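Local atomic coordinates of farnesyltransferase, putative (Trypanosoma cruzi, PDB entry 3WCA), a protein that probably catalyses the magnesium-dependent, NAD(P)H-using condensation of two farnesyl diphosphate molecules to squalene. Residues Ala43-Glu48 with Arg314-Ser319. The protein carries 1 engineered substitution. Residues are numbered along the deposited sequence; the frame is centred on the assembly and turned at random.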
ATOM      1  N   ALA A  43      -3.598   3.484  11.446  1.00 35.38           N
ATOM      2  CA  ALA A  43      -4.157   3.476  12.795  1.00 36.89           C
ATOM      3  C   ALA A  43      -5.449   4.274  12.940  1.00 37.62           C
ATOM      4  O   ALA A  43      -6.154   4.132  13.930  1.00 39.96           O
ATOM      5  CB  ALA A  43      -3.107   3.973  13.811  1.00 32.11           C
ATOM      6  N   VAL A  44      -5.756   5.121  11.968  1.00 38.96           N
ATOM      7  CA  VAL A  44      -6.984   5.887  12.035  1.00 37.99           C
ATOM      8  C   VAL A  44      -8.041   5.096  11.293  1.00 37.00           C
ATOM      9  O   VAL A  44      -9.135   4.856  11.801  1.00 37.68           O
ATOM     10  CB  VAL A  44      -6.849   7.271  11.361  1.00 40.07           C
ATOM     11  CG1 VAL A  44      -8.198   7.973  11.363  1.00 40.30           C
ATOM     12  CG2 VAL A  44      -5.822   8.126  12.095  1.00 41.40           C
ATOM     13  N   VAL A  45      -7.696   4.685  10.084  1.00 33.86           N
ATOM     14  CA  VAL A  45      -8.619   3.946   9.246  1.00 32.95           C
ATOM     15  C   VAL A  45      -9.053   2.630   9.868  1.00 31.56           C
ATOM     16  O   VAL A  45     -10.208   2.233   9.741  1.00 30.00           O
ATOM     17  CB  VAL A  45      -7.991   3.657   7.871  1.00 35.21           C
ATOM     18  CG1 VAL A  45      -9.019   3.039   6.954  1.00 32.27           C
ATOM     19  CG2 VAL A  45      -7.449   4.948   7.277  1.00 37.20           C
ATOM     20  N   ILE A  46      -8.126   1.952  10.538  1.00 28.62           N
ATOM     21  CA  ILE A  46      -8.437   0.680  11.148  1.00 29.56           C
ATOM     22  C   ILE A  46      -9.566   0.803  12.180  1.00 30.63           C
ATOM     23  O   ILE A  46     -10.261  -0.168  12.459  1.00 32.09           O
ATOM     24  CB  ILE A  46      -7.180   0.068  11.814  1.00 30.40           C
ATOM     25  CG1 ILE A  46      -7.387  -1.433  12.029  1.00 28.39           C
ATOM     26  CG2 ILE A  46      -6.881   0.772  13.141  1.00 26.49           C
ATOM     27  CD1 ILE A  46      -6.240  -2.106  12.769  1.00 29.67           C
ATOM     28  N   MET A  47      -9.764   1.997  12.725  1.00 30.64           N
ATOM     29  CA  MET A  47     -10.804   2.197  13.727  1.00 33.09           C
ATOM     30  C   MET A  47     -12.216   2.067  13.166  1.00 32.01           C
ATOM     31  O   MET A  47     -13.179   1.984  13.923  1.00 34.42           O
ATOM     32  CB  MET A  47     -10.625   3.557  14.409  1.00 35.17           C
ATOM     33  CG  MET A  47      -9.353   3.653  15.252  1.00 37.89           C
ATOM     34  SD  MET A  47      -9.227   2.304  16.482  1.00 43.55           S
ATOM     35  CE  MET A  47      -7.434   2.185  16.681  1.00 43.69           C
ATOM     36  N   GLU A  48     -12.329   2.059  11.842  1.00 32.20           N
ATOM     37  CA  GLU A  48     -13.612   1.902  11.153  1.00 30.51           C
ATOM     38  C   GLU A  48     -14.135   0.474  11.350  1.00 31.67           C
ATOM     39  O   GLU A  48     -15.340   0.219  11.269  1.00 34.11           O
ATOM     40  CB  GLU A  48     -13.445   2.133   9.645  1.00 30.86           C
ATOM     41  CG  GLU A  48     -13.136   3.571   9.207  1.00 33.07           C
ATOM     42  CD  GLU A  48     -14.177   4.572   9.690  1.00 33.97           C
ATOM     43  OE1 GLU A  48     -15.361   4.197   9.815  1.00 34.94           O
ATOM     44  OE2 GLU A  48     -13.811   5.740   9.932  1.00 37.66           O
ATOM     45  N   ARG A 314     -12.823  15.284   4.859  1.00 27.74           N
ATOM     46  CA  ARG A 314     -13.985  15.115   4.001  1.00 26.36           C
ATOM     47  C   ARG A 314     -14.043  13.700   3.451  1.00 27.79           C
ATOM     48  O   ARG A 314     -15.116  13.094   3.389  1.00 25.21           O
ATOM     49  CB  ARG A 314     -13.946  16.114   2.847  1.00 28.88           C
ATOM     50  CG  ARG A 314     -15.217  16.161   1.998  1.00 33.81           C
ATOM     51  CD  ARG A 314     -15.024  17.049   0.762  1.00 34.35           C
ATOM     52  NE  ARG A 314     -14.499  18.360   1.127  1.00 38.56           N
ATOM     53  CZ  ARG A 314     -13.382  18.897   0.633  1.00 40.30           C
ATOM     54  NH1 ARG A 314     -12.647  18.243  -0.267  1.00 38.33           N
ATOM     55  NH2 ARG A 314     -12.996  20.096   1.044  1.00 39.48           N
ATOM     56  N   ILE A 315     -12.892  13.178   3.036  1.00 26.87           N
ATOM     57  CA  ILE A 315     -12.839  11.822   2.492  1.00 25.46           C
ATOM     58  C   ILE A 315     -13.246  10.813   3.578  1.00 27.03           C
ATOM     59  O   ILE A 315     -14.034   9.905   3.332  1.00 27.99           O
ATOM     60  CB  ILE A 315     -11.422  11.495   1.963  1.00 23.10           C
ATOM     61  CG1 ILE A 315     -11.177  12.279   0.665  1.00 24.11           C
ATOM     62  CG2 ILE A 315     -11.262   9.965   1.779  1.00 22.99           C
ATOM     63  CD1 ILE A 315      -9.748  12.225   0.135  1.00 20.22           C
ATOM     64  N   PHE A 316     -12.714  10.981   4.777  1.00 28.14           N
ATOM     65  CA  PHE A 316     -13.071  10.094   5.865  1.00 33.13           C
ATOM     66  C   PHE A 316     -14.566  10.163   6.174  1.00 35.13           C
ATOM     67  O   PHE A 316     -15.198   9.149   6.504  1.00 34.72           O
ATOM     68  CB  PHE A 316     -12.286  10.445   7.124  1.00 33.40           C
ATOM     69  CG  PHE A 316     -11.024   9.655   7.288  1.00 36.03           C
ATOM     70  CD1 PHE A 316      -9.873   9.995   6.579  1.00 39.53           C
ATOM     71  CD2 PHE A 316     -10.985   8.563   8.148  1.00 36.74           C
ATOM     72  CE1 PHE A 316      -8.693   9.258   6.730  1.00 37.98           C
ATOM     73  CE2 PHE A 316      -9.819   7.821   8.306  1.00 38.67           C
ATOM     74  CZ  PHE A 316      -8.669   8.172   7.593  1.00 38.32           C
ATOM     75  N   HIS A 317     -15.135  11.352   6.038  1.00 35.17           N
ATOM     76  CA  HIS A 317     -16.539  11.537   6.339  1.00 37.22           C
ATOM     77  C   HIS A 317     -17.532  10.889   5.396  1.00 37.29           C
ATOM     78  O   HIS A 317     -18.492  10.265   5.848  1.00 38.44           O
ATOM     79  CB  HIS A 317     -16.888  13.022   6.433  1.00 40.19           C
ATOM     80  CG  HIS A 317     -18.334  13.259   6.733  1.00 43.45           C
ATOM     81  ND1 HIS A 317     -18.863  13.109   7.999  1.00 45.11           N
ATOM     82  CD2 HIS A 317     -19.383  13.512   5.915  1.00 44.37           C
ATOM     83  CE1 HIS A 317     -20.175  13.253   7.944  1.00 45.37           C
ATOM     84  NE2 HIS A 317     -20.516  13.497   6.691  1.00 45.70           N
ATOM     85  N   TYR A 318     -17.313  11.037   4.095  1.00 35.77           N
ATOM     86  CA  TYR A 318     -18.244  10.504   3.109  1.00 38.42           C
ATOM     87  C   TYR A 318     -18.025   9.108   2.550  1.00 38.27           C
ATOM     88  O   TYR A 318     -18.950   8.539   1.974  1.00 39.42           O
ATOM     89  CB  TYR A 318     -18.362  11.482   1.939  1.00 43.05           C
ATOM     90  CG  TYR A 318     -19.099  12.755   2.278  1.00 47.58           C
ATOM     91  CD1 TYR A 318     -20.493  12.794   2.290  1.00 50.50           C
ATOM     92  CD2 TYR A 318     -18.403  13.919   2.600  1.00 50.65           C
ATOM     93  CE1 TYR A 318     -21.177  13.965   2.616  1.00 52.57           C
ATOM     94  CE2 TYR A 318     -19.072  15.092   2.928  1.00 52.93           C
ATOM     95  CZ  TYR A 318     -20.460  15.110   2.934  1.00 54.65           C
ATOM     96  OH  TYR A 318     -21.127  16.276   3.257  1.00 57.54           O
ATOM     97  N   SER A 319     -16.829   8.549   2.699  1.00 37.43           N
ATOM     98  CA  SER A 319     -16.560   7.212   2.172  1.00 36.91           C
ATOM     99  C   SER A 319     -17.145   6.106   3.048  1.00 38.16           C
ATOM    100  O   SER A 319     -16.434   5.174   3.424  1.00 38.10           O
ATOM    101  CB  SER A 319     -15.053   6.982   2.036  1.00 38.72           C
ATOM    102  OG  SER A 319     -14.451   7.990   1.249  1.00 40.65           O
TER
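I315 O, one residue before the F316 ring that meets V44 and V45, accepts two hydrogen bonds from S319: the backbone N at 3.2 Å and OG at 2.9 Å, reaching it from opposite faces of its carbonyl plane. S319 is the first residue past helix 309-318 to leave helical geometry, and chi1 of -55° turns its short hydroxyl side chain back over the last turn, where OG reaches I315 O. F316 sends its ring from this turn to the other helix. There V44 CG1 lies 3.5 Å from F316 CE2, and V45 CG2 approaches F316 CZ equally closely, both methyls coming in obliquely. V44 puts CG1 opposite its own backbone N (chi1 175°), which carries that methyl to the ring. In the all-helical fold of the squalene/phytoene synthase family, this joins helix 40-45 to helix 309-318, while I282 and M286 of helix 274-294 also touch F316. A long, flat phenyl suits the distance to be bridged between the helices, and compact branched valines suit the ring's outer end, CE2 and CZ; V45 is buried, its side chain about 7 Å from the bound farnesyl thiodiphosphate. E48 adds a looser approach, OE2 lying 4.4 Å from F316 CD2 near the ring plane, where the carboxylate would probably meet the slightly positive C-H rim.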